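Acyl-CoA dehydrogenase (Bacillus anthracis, PDB 3OWA) probably catalyses the FAD-dependent alpha,beta-dehydrogenation of an acyl-CoA thioester and binds flavin-adenine dinucleotide. Local coordinates at residues S401-N404 against R405-E408; N411-N414 against R415-V418; K515-T519 against T520-K524; D94-S97 against S98-A102. All coordinates share one frame; numbering follows the deposited sequence. Where two conformers were deposited one is given.

Interaction 1 of 4, residues S401-N404 against R405-E408. With FAD (flavin-adenine dinucleotide), chain E.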
loop_
_atom_site.group_PDB
_atom_site.type_symbol
_atom_site.label_atom_id
_atom_site.label_comp_id
_atom_site.label_asym_id
_atom_site.label_seq_id
_atom_site.Cartn_x
_atom_site.Cartn_y
_atom_site.Cartn_z
ATOM N N SER A 401 -2.633 9.874 -2.765
ATOM C CA SER A 401 -2.114 8.957 -3.767
ATOM C C SER A 401 -3.163 7.889 -4.097
ATOM O O SER A 401 -3.276 7.439 -5.250
ATOM C CB SER A 401 -0.860 8.244 -3.201
ATOM O OG SER A 401 -0.470 7.111 -3.989
ATOM N N ARG A 402 -3.950 7.520 -3.102
ATOM C CA ARG A 402 -4.712 6.233 -3.213
ATOM C C ARG A 402 -5.696 6.227 -4.423
ATOM O O ARG A 402 -5.969 5.141 -5.071
ATOM C CB ARG A 402 -5.393 5.939 -1.857
ATOM C CG ARG A 402 -6.176 4.579 -1.808
ATOM C CD ARG A 402 -5.116 3.459 -2.138
ATOM N NE ARG A 402 -5.660 2.117 -2.335
ATOM C CZ ARG A 402 -6.217 1.661 -3.462
ATOM N NH1 ARG A 402 -6.321 2.413 -4.549
ATOM N NH2 ARG A 402 -6.642 0.409 -3.513
ATOM N N ILE A 403 -6.199 7.401 -4.764
ATOM C CA ILE A 403 -7.223 7.523 -5.813
ATOM C C ILE A 403 -6.579 7.351 -7.185
ATOM O O ILE A 403 -7.265 6.998 -8.159
ATOM C CB ILE A 403 -8.074 8.855 -5.674
ATOM C CG1 ILE A 403 -9.272 8.941 -6.649
ATOM C CG2 ILE A 403 -7.189 10.082 -5.926
ATOM C CD1 ILE A 403 -10.282 7.838 -6.484
ATOM N N ASN A 404 -5.261 7.543 -7.297
ATOM C CA ASN A 404 -4.689 7.511 -8.626
ATOM C C ASN A 404 -4.790 6.111 -9.226
ATOM O O ASN A 404 -4.739 5.979 -10.453
ATOM C CB ASN A 404 -3.230 7.918 -8.657
ATOM C CG ASN A 404 -3.025 9.331 -8.159
ATOM O OD1 ASN A 404 -3.870 10.178 -8.381
ATOM N ND2 ASN A 404 -1.934 9.570 -7.421
ATOM N N ARG A 405 -4.921 5.075 -8.389
ATOM C CA ARG A 405 -5.012 3.699 -8.939
ATOM C C ARG A 405 -6.415 3.384 -9.395
ATOM O O ARG A 405 -6.722 2.264 -9.883
ATOM C CB ARG A 405 -4.479 2.681 -7.925
ATOM C CG ARG A 405 -2.993 2.887 -7.596
ATOM C CD ARG A 405 -2.548 2.260 -6.275
ATOM N NE ARG A 405 -3.094 0.894 -6.210
ATOM C CZ ARG A 405 -3.263 0.217 -5.090
ATOM N NH1 ARG A 405 -2.932 0.778 -3.913
ATOM N NH2 ARG A 405 -3.812 -1.009 -5.146
ATOM N N ILE A 406 -7.297 4.368 -9.247
ATOM C CA ILE A 406 -8.700 4.187 -9.563
ATOM C C ILE A 406 -9.117 5.096 -10.706
ATOM O O ILE A 406 -9.835 4.665 -11.611
ATOM C CB ILE A 406 -9.573 4.365 -8.296
ATOM C CG1 ILE A 406 -9.439 3.151 -7.379
ATOM C CG2 ILE A 406 -11.048 4.576 -8.662
ATOM C CD1 ILE A 406 -9.628 3.513 -5.945
ATOM N N PHE A 407 -8.547 6.312 -10.707
ATOM C CA PHE A 407 -8.680 7.327 -11.767
ATOM C C PHE A 407 -8.347 6.864 -13.140
ATOM O O PHE A 407 -7.467 6.001 -13.311
ATOM C CB PHE A 407 -7.722 8.494 -11.506
ATOM C CG PHE A 407 -8.269 9.568 -10.605
ATOM C CD1 PHE A 407 -7.404 10.539 -10.086
ATOM C CD2 PHE A 407 -9.634 9.657 -10.326
ATOM C CE1 PHE A 407 -7.896 11.576 -9.246
ATOM C CE2 PHE A 407 -10.135 10.708 -9.516
ATOM C CZ PHE A 407 -9.265 11.652 -8.975
ATOM N N GLU A 408 -9.002 7.471 -14.143
ATOM C CA GLU A 408 -8.506 7.279 -15.530
ATOM C C GLU A 408 -8.501 5.809 -15.899
ATOM O O GLU A 408 -7.599 5.316 -16.614
ATOM C CB GLU A 408 -7.137 7.942 -15.792
ATOM C CG GLU A 408 -7.153 9.493 -15.560
ATOM C CD GLU A 408 -8.095 10.315 -16.525
ATOM O OE1 GLU A 408 -8.481 11.459 -16.130
ATOM O OE2 GLU A 408 -8.426 9.869 -17.672
HETATM P PA FAD E . -16.340 0.251 -10.577
HETATM O O1A FAD E . -17.647 -0.091 -9.906
HETATM O O2A FAD E . -16.396 0.483 -12.043
HETATM O O5B FAD E . -15.240 -0.832 -10.247
HETATM C C5B FAD E . -15.163 -1.515 -9.020
HETATM C C4B FAD E . -14.088 -2.592 -9.069
HETATM O O4B FAD E . -14.408 -3.587 -10.054
HETATM C C3B FAD E . -12.734 -1.996 -9.439
HETATM O O3B FAD E . -11.664 -2.688 -8.798
HETATM C C2B FAD E . -12.661 -2.316 -10.911
HETATM O O2B FAD E . -11.347 -2.397 -11.375
HETATM C C1B FAD E . -13.333 -3.664 -10.965
HETATM N N9A FAD E . -13.838 -3.941 -12.314
HETATM C C8A FAD E . -14.753 -3.215 -13.031
HETATM N N7A FAD E . -14.952 -3.799 -14.225
HETATM C C5A FAD E . -14.196 -4.911 -14.278
HETATM C C6A FAD E . -14.019 -5.908 -15.269
HETATM N N6A FAD E . -14.745 -5.911 -16.394
HETATM N N1A FAD E . -13.143 -6.931 -15.009
HETATM C C2A FAD E . -12.456 -6.997 -13.806
HETATM N N3A FAD E . -12.655 -6.037 -12.818
HETATM C C4A FAD E . -13.495 -5.005 -13.060
HETATM N N1 FAD E . -15.300 10.758 -13.501
HETATM C C2 FAD E . -15.488 11.746 -14.442
HETATM O O2 FAD E . -15.979 11.478 -15.517
HETATM N N3 FAD E . -15.131 13.059 -14.208
HETATM C C4 FAD E . -14.596 13.438 -13.019
HETATM O O4 FAD E . -14.279 14.629 -12.872
HETATM C C4X FAD E . -14.388 12.448 -12.052
HETATM N N5 FAD E . -13.878 12.811 -10.822
HETATM C C5X FAD E . -13.724 11.858 -9.826
HETATM C C6 FAD E . -13.205 12.264 -8.591
HETATM C C7 FAD E . -13.073 11.326 -7.572
HETATM C C7M FAD E . -12.528 11.763 -6.229
HETATM C C8 FAD E . -13.465 9.993 -7.824
HETATM C C8M FAD E . -13.353 8.900 -6.810
HETATM C C9 FAD E . -13.933 9.591 -9.071
HETATM C C9A FAD E . -14.076 10.510 -10.081
HETATM N N10 FAD E . -14.540 10.117 -11.326
HETATM C C10 FAD E . -14.745 11.095 -12.292
HETATM C "C1'" FAD E . -15.004 8.690 -11.586
HETATM C "C2'" FAD E . -13.888 7.642 -11.515
HETATM O "O2'" FAD E . -12.777 7.841 -12.359
HETATM C "C3'" FAD E . -14.501 6.103 -11.286
HETATM O "O3'" FAD E . -14.383 5.950 -9.915
HETATM C "C4'" FAD E . -13.877 5.137 -11.938
HETATM O "O4'" FAD E . -13.943 5.485 -13.320
HETATM C "C5'" FAD E . -14.208 3.671 -11.655
HETATM O "O5'" FAD E . -15.590 3.583 -11.426
HETATM P P FAD E . -16.234 3.037 -10.089
HETATM O O1P FAD E . -15.656 3.880 -8.974
HETATM O O2P FAD E . -17.731 3.086 -10.202
HETATM O O3P FAD E . -15.677 1.560 -9.871
#

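Interaction 2 of 4, residues N411-N414 against R415-V418. With FAD (flavin-adenine dinucleotide), chain E.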
loop_
_atom_site.group_PDB
_atom_site.type_symbol
_atom_site.label_atom_id
_atom_site.label_comp_id
_atom_site.label_asym_id
_atom_site.label_seq_id
_atom_site.Cartn_x
_atom_site.Cartn_y
_atom_site.Cartn_z
ATOM N N ASN A 411 -6.603 0.537 -12.311
ATOM C CA ASN A 411 -5.471 -0.190 -12.825
ATOM C C ASN A 411 -5.831 -1.595 -13.343
ATOM O O ASN A 411 -5.149 -2.133 -14.230
ATOM C CB ASN A 411 -4.361 -0.250 -11.791
ATOM C CG ASN A 411 -3.691 1.096 -11.621
ATOM O OD1 ASN A 411 -4.023 2.047 -12.338
ATOM N ND2 ASN A 411 -2.740 1.189 -10.709
ATOM N N GLU A 412 -6.905 -2.186 -12.828
ATOM C CA GLU A 412 -7.327 -3.501 -13.366
ATOM C C GLU A 412 -7.744 -3.345 -14.838
ATOM O O GLU A 412 -7.373 -4.153 -15.697
ATOM C CB GLU A 412 -8.529 -4.073 -12.587
ATOM C CG GLU A 412 -8.187 -4.495 -11.130
ATOM C CD GLU A 412 -7.834 -3.301 -10.228
ATOM O OE1 GLU A 412 -6.806 -3.372 -9.502
ATOM O OE2 GLU A 412 -8.590 -2.289 -10.259
ATOM N N ILE A 413 -8.578 -2.341 -15.110
ATOM C CA ILE A 413 -9.096 -2.174 -16.454
ATOM C C ILE A 413 -7.940 -1.820 -17.405
ATOM O O ILE A 413 -7.830 -2.377 -18.507
ATOM C CB ILE A 413 -10.231 -1.098 -16.494
ATOM C CG1 ILE A 413 -11.522 -1.648 -15.858
ATOM C CG2 ILE A 413 -10.446 -0.581 -17.927
ATOM C CD1 ILE A 413 -12.203 -2.766 -16.645
ATOM N N ASN A 414 -7.087 -0.891 -16.963
ATOM C CA ASN A 414 -5.884 -0.522 -17.710
ATOM C C ASN A 414 -4.976 -1.704 -18.021
ATOM O O ASN A 414 -4.386 -1.741 -19.096
ATOM C CB ASN A 414 -5.086 0.517 -16.954
ATOM C CG ASN A 414 -5.543 1.927 -17.243
ATOM O OD1 ASN A 414 -6.283 2.521 -16.479
ATOM N ND2 ASN A 414 -5.090 2.470 -18.360
ATOM N N ARG A 415 -4.865 -2.660 -17.100
ATOM C CA ARG A 415 -4.106 -3.878 -17.335
ATOM C C ARG A 415 -4.800 -4.807 -18.320
ATOM O O ARG A 415 -4.152 -5.347 -19.214
ATOM C CB ARG A 415 -3.832 -4.653 -16.033
ATOM C CG ARG A 415 -2.681 -4.050 -15.200
ATOM C CD ARG A 415 -2.644 -4.690 -13.794
ATOM N NE ARG A 415 -1.327 -4.508 -13.178
ATOM C CZ ARG A 415 -1.097 -3.826 -12.056
ATOM N NH1 ARG A 415 0.148 -3.728 -11.581
ATOM N NH2 ARG A 415 -2.108 -3.275 -11.389
ATOM N N LEU A 416 -6.106 -4.989 -18.157
ATOM C CA LEU A 416 -6.857 -5.911 -18.993
ATOM C C LEU A 416 -6.885 -5.525 -20.468
ATOM O O LEU A 416 -6.964 -6.385 -21.327
ATOM C CB LEU A 416 -8.293 -6.044 -18.502
ATOM C CG LEU A 416 -8.480 -6.739 -17.173
ATOM C CD1 LEU A 416 -9.928 -6.536 -16.766
ATOM C CD2 LEU A 416 -8.168 -8.237 -17.342
ATOM N N ILE A 417 -6.786 -4.242 -20.763
ATOM C CA ILE A 417 -6.869 -3.817 -22.146
ATOM C C ILE A 417 -5.545 -3.913 -22.898
ATOM O O ILE A 417 -5.556 -3.951 -24.138
ATOM C CB ILE A 417 -7.460 -2.394 -22.296
ATOM C CG1 ILE A 417 -6.546 -1.338 -21.651
ATOM C CG2 ILE A 417 -8.888 -2.355 -21.734
ATOM C CD1 ILE A 417 -7.204 0.036 -21.572
ATOM N N VAL A 418 -4.426 -3.959 -22.178
ATOM C CA VAL A 418 -3.129 -4.041 -22.827
ATOM C C VAL A 418 -2.930 -5.255 -23.801
ATOM O O VAL A 418 -2.568 -5.059 -24.982
ATOM C CB VAL A 418 -1.941 -3.865 -21.818
ATOM C CG1 VAL A 418 -0.608 -4.330 -22.447
ATOM C CG2 VAL A 418 -1.832 -2.407 -21.377
HETATM P PA FAD E . -16.340 0.251 -10.577
HETATM O O1A FAD E . -17.647 -0.091 -9.906
HETATM O O2A FAD E . -16.396 0.483 -12.043
HETATM O O5B FAD E . -15.240 -0.832 -10.247
HETATM C C5B FAD E . -15.163 -1.515 -9.020
HETATM C C4B FAD E . -14.088 -2.592 -9.069
HETATM O O4B FAD E . -14.408 -3.587 -10.054
HETATM C C3B FAD E . -12.734 -1.996 -9.439
HETATM O O3B FAD E . -11.664 -2.688 -8.798
HETATM C C2B FAD E . -12.661 -2.316 -10.911
HETATM O O2B FAD E . -11.347 -2.397 -11.375
HETATM C C1B FAD E . -13.333 -3.664 -10.965
HETATM N N9A FAD E . -13.838 -3.941 -12.314
HETATM C C8A FAD E . -14.753 -3.215 -13.031
HETATM N N7A FAD E . -14.952 -3.799 -14.225
HETATM C C5A FAD E . -14.196 -4.911 -14.278
HETATM C C6A FAD E . -14.019 -5.908 -15.269
HETATM N N6A FAD E . -14.745 -5.911 -16.394
HETATM N N1A FAD E . -13.143 -6.931 -15.009
HETATM C C2A FAD E . -12.456 -6.997 -13.806
HETATM N N3A FAD E . -12.655 -6.037 -12.818
HETATM C C4A FAD E . -13.495 -5.005 -13.060
HETATM N N1 FAD E . -15.300 10.758 -13.501
HETATM C C2 FAD E . -15.488 11.746 -14.442
HETATM O O2 FAD E . -15.979 11.478 -15.517
HETATM N N3 FAD E . -15.131 13.059 -14.208
HETATM C C4 FAD E . -14.596 13.438 -13.019
HETATM O O4 FAD E . -14.279 14.629 -12.872
HETATM C C4X FAD E . -14.388 12.448 -12.052
HETATM N N5 FAD E . -13.878 12.811 -10.822
HETATM C C5X FAD E . -13.724 11.858 -9.826
HETATM C C6 FAD E . -13.205 12.264 -8.591
HETATM C C7 FAD E . -13.073 11.326 -7.572
HETATM C C7M FAD E . -12.528 11.763 -6.229
HETATM C C8 FAD E . -13.465 9.993 -7.824
HETATM C C8M FAD E . -13.353 8.900 -6.810
HETATM C C9 FAD E . -13.933 9.591 -9.071
HETATM C C9A FAD E . -14.076 10.510 -10.081
HETATM N N10 FAD E . -14.540 10.117 -11.326
HETATM C C10 FAD E . -14.745 11.095 -12.292
HETATM C "C1'" FAD E . -15.004 8.690 -11.586
HETATM C "C2'" FAD E . -13.888 7.642 -11.515
HETATM O "O2'" FAD E . -12.777 7.841 -12.359
HETATM C "C3'" FAD E . -14.501 6.103 -11.286
HETATM O "O3'" FAD E . -14.383 5.950 -9.915
HETATM C "C4'" FAD E . -13.877 5.137 -11.938
HETATM O "O4'" FAD E . -13.943 5.485 -13.320
HETATM C "C5'" FAD E . -14.208 3.671 -11.655
HETATM O "O5'" FAD E . -15.590 3.583 -11.426
HETATM P P FAD E . -16.234 3.037 -10.089
HETATM O O1P FAD E . -15.656 3.880 -8.974
HETATM O O2P FAD E . -17.731 3.086 -10.202
HETATM O O3P FAD E . -15.677 1.560 -9.871
HETATM O O HOH W 1 -4.549 -4.234 -10.965
#

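Interaction 3 of 4, residues K515-T519 against T520-K524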
loop_
_atom_site.group_PDB
_atom_site.type_symbol
_atom_site.label_atom_id
_atom_site.label_comp_id
_atom_site.label_asym_id
_atom_site.label_seq_id
_atom_site.Cartn_x
_atom_site.Cartn_y
_atom_site.Cartn_z
ATOM N N LYS A 515 21.824 6.467 -23.560
ATOM C CA LYS A 515 21.917 7.772 -24.195
ATOM C C LYS A 515 22.774 8.770 -23.401
ATOM O O LYS A 515 23.596 9.491 -23.986
ATOM C CB LYS A 515 20.522 8.342 -24.508
ATOM C CG LYS A 515 20.553 9.841 -24.798
ATOM C CD LYS A 515 19.880 10.231 -26.089
ATOM C CE LYS A 515 18.453 9.811 -26.168
ATOM N NZ LYS A 515 17.769 10.706 -27.153
ATOM N N ALA A 516 22.597 8.793 -22.083
ATOM C CA ALA A 516 23.360 9.673 -21.210
ATOM C C ALA A 516 24.857 9.392 -21.306
ATOM O O ALA A 516 25.664 10.316 -21.406
ATOM C CB ALA A 516 22.905 9.536 -19.794
ATOM N N ILE A 517 25.201 8.112 -21.273
ATOM C CA ILE A 517 26.584 7.670 -21.340
ATOM C C ILE A 517 27.216 8.215 -22.629
ATOM O O ILE A 517 28.240 8.890 -22.579
ATOM C CB ILE A 517 26.691 6.134 -21.198
ATOM C CG1 ILE A 517 26.378 5.727 -19.756
ATOM C CG2 ILE A 517 28.116 5.602 -21.620
ATOM C CD1 ILE A 517 26.068 4.288 -19.596
ATOM N N LYS A 518 26.546 7.981 -23.753
ATOM C CA LYS A 518 27.021 8.394 -25.059
ATOM C C LYS A 518 27.023 9.890 -25.208
ATOM O O LYS A 518 27.685 10.415 -26.095
ATOM C CB LYS A 518 26.174 7.741 -26.146
ATOM C CG LYS A 518 26.055 6.239 -25.872
ATOM C CD LYS A 518 25.807 5.374 -27.094
ATOM C CE LYS A 518 25.787 3.910 -26.661
ATOM N NZ LYS A 518 25.097 2.997 -27.614
ATOM N N THR A 519 26.310 10.573 -24.319
ATOM C CA THR A 519 26.227 12.028 -24.347
ATOM C C THR A 519 27.201 12.738 -23.395
ATOM O O THR A 519 27.817 13.739 -23.771
ATOM C CB THR A 519 24.768 12.484 -24.086
ATOM O OG1 THR A 519 23.940 11.962 -25.129
ATOM C CG2 THR A 519 24.636 14.010 -24.042
ATOM N N THR A 520 27.331 12.228 -22.171
ATOM C CA THR A 520 28.067 12.922 -21.095
ATOM C C THR A 520 29.097 12.024 -20.355
ATOM O O THR A 520 29.763 12.476 -19.417
ATOM C CB THR A 520 27.059 13.606 -20.108
ATOM O OG1 THR A 520 26.163 14.439 -20.855
ATOM C CG2 THR A 520 27.758 14.484 -19.078
ATOM N N GLY A 521 29.227 10.765 -20.779
ATOM C CA GLY A 521 30.242 9.859 -20.222
ATOM C C GLY A 521 29.765 8.921 -19.122
ATOM O O GLY A 521 28.620 9.022 -18.648
ATOM N N LEU A 522 30.647 8.006 -18.713
ATOM C CA LEU A 522 30.320 6.991 -17.712
ATOM C C LEU A 522 30.370 7.597 -16.321
ATOM O O LEU A 522 29.446 7.413 -15.504
ATOM C CB LEU A 522 31.301 5.813 -17.787
ATOM C CG LEU A 522 30.787 4.366 -17.940
ATOM C CD1 LEU A 522 31.843 3.353 -17.503
ATOM C CD2 LEU A 522 29.502 4.114 -17.196
ATOM N N GLU A 523 31.448 8.330 -16.071
ATOM C CA GLU A 523 31.738 8.900 -14.765
ATOM C C GLU A 523 30.652 9.824 -14.250
ATOM O O GLU A 523 30.333 9.804 -13.057
ATOM C CB GLU A 523 33.063 9.646 -14.800
ATOM C CG GLU A 523 33.769 9.626 -13.474
ATOM C CD GLU A 523 35.151 9.028 -13.592
ATOM O OE1 GLU A 523 35.381 7.943 -13.012
ATOM O OE2 GLU A 523 36.002 9.632 -14.281
ATOM N N LYS A 524 30.059 10.611 -15.140
ATOM C CA LYS A 524 29.006 11.533 -14.729
ATOM C C LYS A 524 27.618 10.862 -14.611
ATOM O O LYS A 524 26.718 11.409 -13.974
ATOM C CB LYS A 524 28.956 12.746 -15.654
ATOM C CG LYS A 524 30.327 13.398 -15.889
ATOM C CD LYS A 524 30.172 14.797 -16.440
ATOM C CE LYS A 524 31.466 15.278 -17.084
ATOM N NZ LYS A 524 31.184 16.433 -17.966
#

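Interaction 4 of 4, residues D94-S97 against S98-A102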
loop_
_atom_site.group_PDB
_atom_site.type_symbol
_atom_site.label_atom_id
_atom_site.label_comp_id
_atom_site.label_asym_id
_atom_site.label_seq_id
_atom_site.Cartn_x
_atom_site.Cartn_y
_atom_site.Cartn_z
ATOM N N ASP A 94 4.462 23.049 -26.789
ATOM C CA ASP A 94 4.582 21.639 -27.154
ATOM C C ASP A 94 4.179 20.712 -25.984
ATOM O O ASP A 94 3.961 21.179 -24.859
ATOM C CB ASP A 94 5.994 21.319 -27.682
ATOM C CG ASP A 94 7.065 21.331 -26.591
ATOM O OD1 ASP A 94 8.254 21.464 -26.950
ATOM O OD2 ASP A 94 6.764 21.207 -25.390
ATOM N N LYS A 95 4.075 19.412 -26.259
ATOM C CA LYS A 95 3.572 18.468 -25.259
ATOM C C LYS A 95 4.540 18.250 -24.078
ATOM O O LYS A 95 4.102 17.896 -22.954
ATOM C CB LYS A 95 3.235 17.121 -25.903
ATOM C CG LYS A 95 2.143 17.178 -26.961
ATOM C CD LYS A 95 0.809 17.554 -26.371
ATOM C CE LYS A 95 -0.132 18.112 -27.437
ATOM N NZ LYS A 95 0.491 19.222 -28.199
ATOM N N VAL A 96 5.827 18.455 -24.315
ATOM C CA VAL A 96 6.819 18.355 -23.259
ATOM C C VAL A 96 6.605 19.438 -22.221
ATOM O O VAL A 96 6.614 19.160 -21.034
ATOM C CB VAL A 96 8.269 18.378 -23.804
ATOM C CG1 VAL A 96 9.260 18.378 -22.650
ATOM C CG2 VAL A 96 8.524 17.160 -24.690
ATOM N N SER A 97 6.372 20.666 -22.685
ATOM C CA SER A 97 6.058 21.794 -21.829
ATOM C C SER A 97 4.821 21.551 -20.961
ATOM O O SER A 97 4.851 21.770 -19.761
ATOM C CB SER A 97 5.864 23.065 -22.682
ATOM O OG SER A 97 7.070 23.404 -23.341
ATOM N N SER A 98 3.728 21.101 -21.549
ATOM C CA SER A 98 2.541 20.861 -20.716
ATOM C C SER A 98 2.665 19.618 -19.802
ATOM O O SER A 98 1.989 19.539 -18.779
ATOM C CB SER A 98 1.257 20.861 -21.556
ATOM O OG SER A 98 1.249 19.813 -22.489
ATOM N N ALA A 99 3.565 18.687 -20.126
ATOM C CA ALA A 99 3.886 17.591 -19.203
ATOM C C ALA A 99 4.650 18.163 -18.012
ATOM O O ALA A 99 4.382 17.827 -16.877
ATOM C CB ALA A 99 4.696 16.476 -19.893
ATOM N N LEU A 100 5.605 19.035 -18.279
ATOM C CA LEU A 100 6.386 19.635 -17.214
ATOM C C LEU A 100 5.510 20.487 -16.307
ATOM O O LEU A 100 5.733 20.528 -15.089
ATOM C CB LEU A 100 7.522 20.460 -17.804
ATOM C CG LEU A 100 8.748 19.610 -18.139
ATOM C CD1 LEU A 100 9.787 20.381 -18.997
ATOM C CD2 LEU A 100 9.389 19.092 -16.852
ATOM N N ILE A 101 4.508 21.161 -16.888
ATOM C CA ILE A 101 3.594 21.919 -16.064
ATOM C C ILE A 101 2.828 20.984 -15.088
ATOM O O ILE A 101 2.738 21.257 -13.877
ATOM C CB ILE A 101 2.612 22.781 -16.904
ATOM C CG1 ILE A 101 3.352 23.957 -17.580
ATOM C CG2 ILE A 101 1.463 23.317 -16.015
ATOM C CD1 ILE A 101 2.591 24.534 -18.813
ATOM N N ALA A 102 2.339 19.852 -15.593
ATOM C CA ALA A 102 1.652 18.875 -14.718
ATOM C C ALA A 102 2.573 18.278 -13.654
ATOM O O ALA A 102 2.174 18.104 -12.488
ATOM C CB ALA A 102 0.989 17.763 -15.542
HETATM O O HOH W 2 1.560 16.973 -22.490
#

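Interaction 1 of 4, residues S401-N404 against R405-E408
The guanidinium groups of Arg-402 and Arg-405 lie flat on one another, centres 3.6 Å apart and planes 14° from parallel, with Arg-405 NH1 above the middle of the Arg-402 group. Carboxylates probably offset the like charges: Arg-405 NH1 makes salt bridges to Asp-373 and to Asp-377 of the second subunit, and that Asp-377 takes Arg-402 NE. In the conformer described, one face of the Phe-407 ring carries Ile-403, whose CG1 stands 3.6 Å from the ring centroid in a CH-pi contact; at the ring's edge, in its plane, is flavin C6, 3.6 Å from CE2. Ile-403 CG1 is trans to the backbone nitrogen (chi1 -173°), and the bend at chi2 carries CD1 to within 3.3 Å of the flavin methyl C8M. The backbone folds the group together: Ile-403 O accepts from Phe-407 N at 2.9 Å, almost in line with the carbonyl bond, and from Ile-406 N at 2.8 Å, from above the carbonyl plane. This turn of the FAD pocket joins helix 393-401 to helix 411-427. Helix 358-383 packs on Ser-401, Asn-404 and Arg-405, helix 257-293 on Asn-404 and Phe-407, and the second subunit on Ile-403 and Ile-406.

Interaction 2 of 4, residues N411-N414 against R415-V418
Arg-415 runs back along the first turn of its helix until NH2 stands 3.8 Å from CB of Asn-411, while Glu-412 leaves the same turn in another direction, to the cofactor. The arginine chain is extended from CG to NE, with CG, CD and the backbone nitrogen all lying against the carbonyl oxygen of Asn-411; Arg-415 N bonds to that oxygen at 2.9 Å. Glu-412 instead bends at its second torsion (chi2 67°), which turns the carboxylate to the ribose of FAD: OE2 accepts from O2B at 3.0 Å. Glu-412 OE1 and Arg-415 NH2 do not touch, but a water joins them, donating to OE1 at 2.8 Å and accepting from NH2 at 2.7 Å. Both charges have firmer partners elsewhere: Arg-415 makes salt bridges to Asp-498 and Glu-370, while Glu-412 OE1 makes a salt bridge to Lys-310 and OE2 a hydrogen bond to Gln-381, both of the second subunit.

Ile-413 and Leu-416 present their CD1 methyls to the adenine, that of Ile-413 at 3.8 Å from C5A and that of Leu-416 at 3.7 Å from N1A. The two methyls are 4.4 Å from each other, so they form a loose apolar patch beside the base. Beneath it the helix is regular, Leu-416 N bonding to Glu-412 O and Ile-417 N to Ile-413 O. The start of helix 411-427 thus forms part of the FAD site of an acyl-CoA dehydrogenase, its acid holding the adenosine ribose and its aliphatic residues the adenine, at the interface with the second subunit.

Interaction 3 of 4, residues K515-T519 against T520-K524
Thr-520 N bonds to Ala-516 O at 2.6 Å, and that oxygen also accepts from Thr-519 N, so two successive amides converge on one carbonyl. Gly-521 N then reaches Ile-517 O at 2.8 Å, and such backbone bonds carry most of the contact. A side-chain bond is added one turn back: Thr-519 OG1 lies next to its own backbone nitrogen (chi1 -62°) and donates to Lys-515 O at 2.7 Å, from above the carbonyl plane. Helix 490-520 ends at a glycine with positive phi, a common way to terminate a helix. Gly-521 is the first residue to leave helical geometry, with phi 97°, a conformation that glycine adopts readily. Apolar contact is slight: Ile-517 and Leu-522 run alongside one another, Ile-517 CD1 4.2 Å from Leu-522 CD2. Where the two threonines cross, the methyl CG2 of Thr-519 comes 3.6 Å from OG1 of Thr-520. Among polar contacts beyond the segments, Asn-525 ND2 donates to Gly-521 O just ahead of helix 526-554; Ala-516 and Ile-517 pack on helix 526-554 itself.

Interaction 4 of 4, residues D94-S97 against S98-A102
Ser-98 and Lys-95 meet on the first turn of helix 95-105, where the serine hydroxyl comes close to the lysine carbonyl. CB of Ser-98 stands over the preceding peptide, 3.7 Å from Ser-97 C. OG sits between its own backbone nitrogen and carbonyl carbon (chi1 64°), which brings it 3.5 Å from Lys-95 O; a water spans the two, donating to OG at 2.9 Å and to Lys-95 O at 2.7 Å. The hydroxyl's stronger partner is Asp-83. Lys-95 O additionally accepts Ala-99 N, so water and amide share that carbonyl.

Asp-94 is the N-cap: its OD2 receives Ser-97 N at 2.8 Å in a bond straight to 170°, while Ser-98 N makes a weak one to Asp-94 O. On another side Val-96 and Leu-100 run alongside each other, CG1 of Val-96 being 4.2 Å from CD1 of Leu-100. Asp-94 OD1 is held by His-37, and Lys-95 makes a cation-pi contact with Phe-332. Helix 35-52 of the N-terminal domain packs against Val-96, Ser-97, Leu-100 and Ile-101, while helices 305-336 and 257-293 of the C-terminal domain cover Lys-95 and Ala-99, the former also Leu-100.

Overall arrangement
Along the chain interaction 4 comes first, in the N-terminal domain, followed by interactions 1, 2 and 3. Interactions 1 and 2 are neighbours, centres 13 Å apart, and a probable hydrogen bond from Asn-411 N to Arg-405 O joins the turn to the helix it leads into. Both touch the same FAD and the second subunit, one at the flavin end and the other at the adenosine, so this piece of chain spans the length of the cofactor. Interaction 4 lies about 21 Å from interaction 1 between centres; helix 257-293 packs on both. Interaction 3, at the surface about 36 Å, centre to centre, from interactions 1 and 2, ends helix 490-520, whose earlier part packs on Arg-415 and Leu-416.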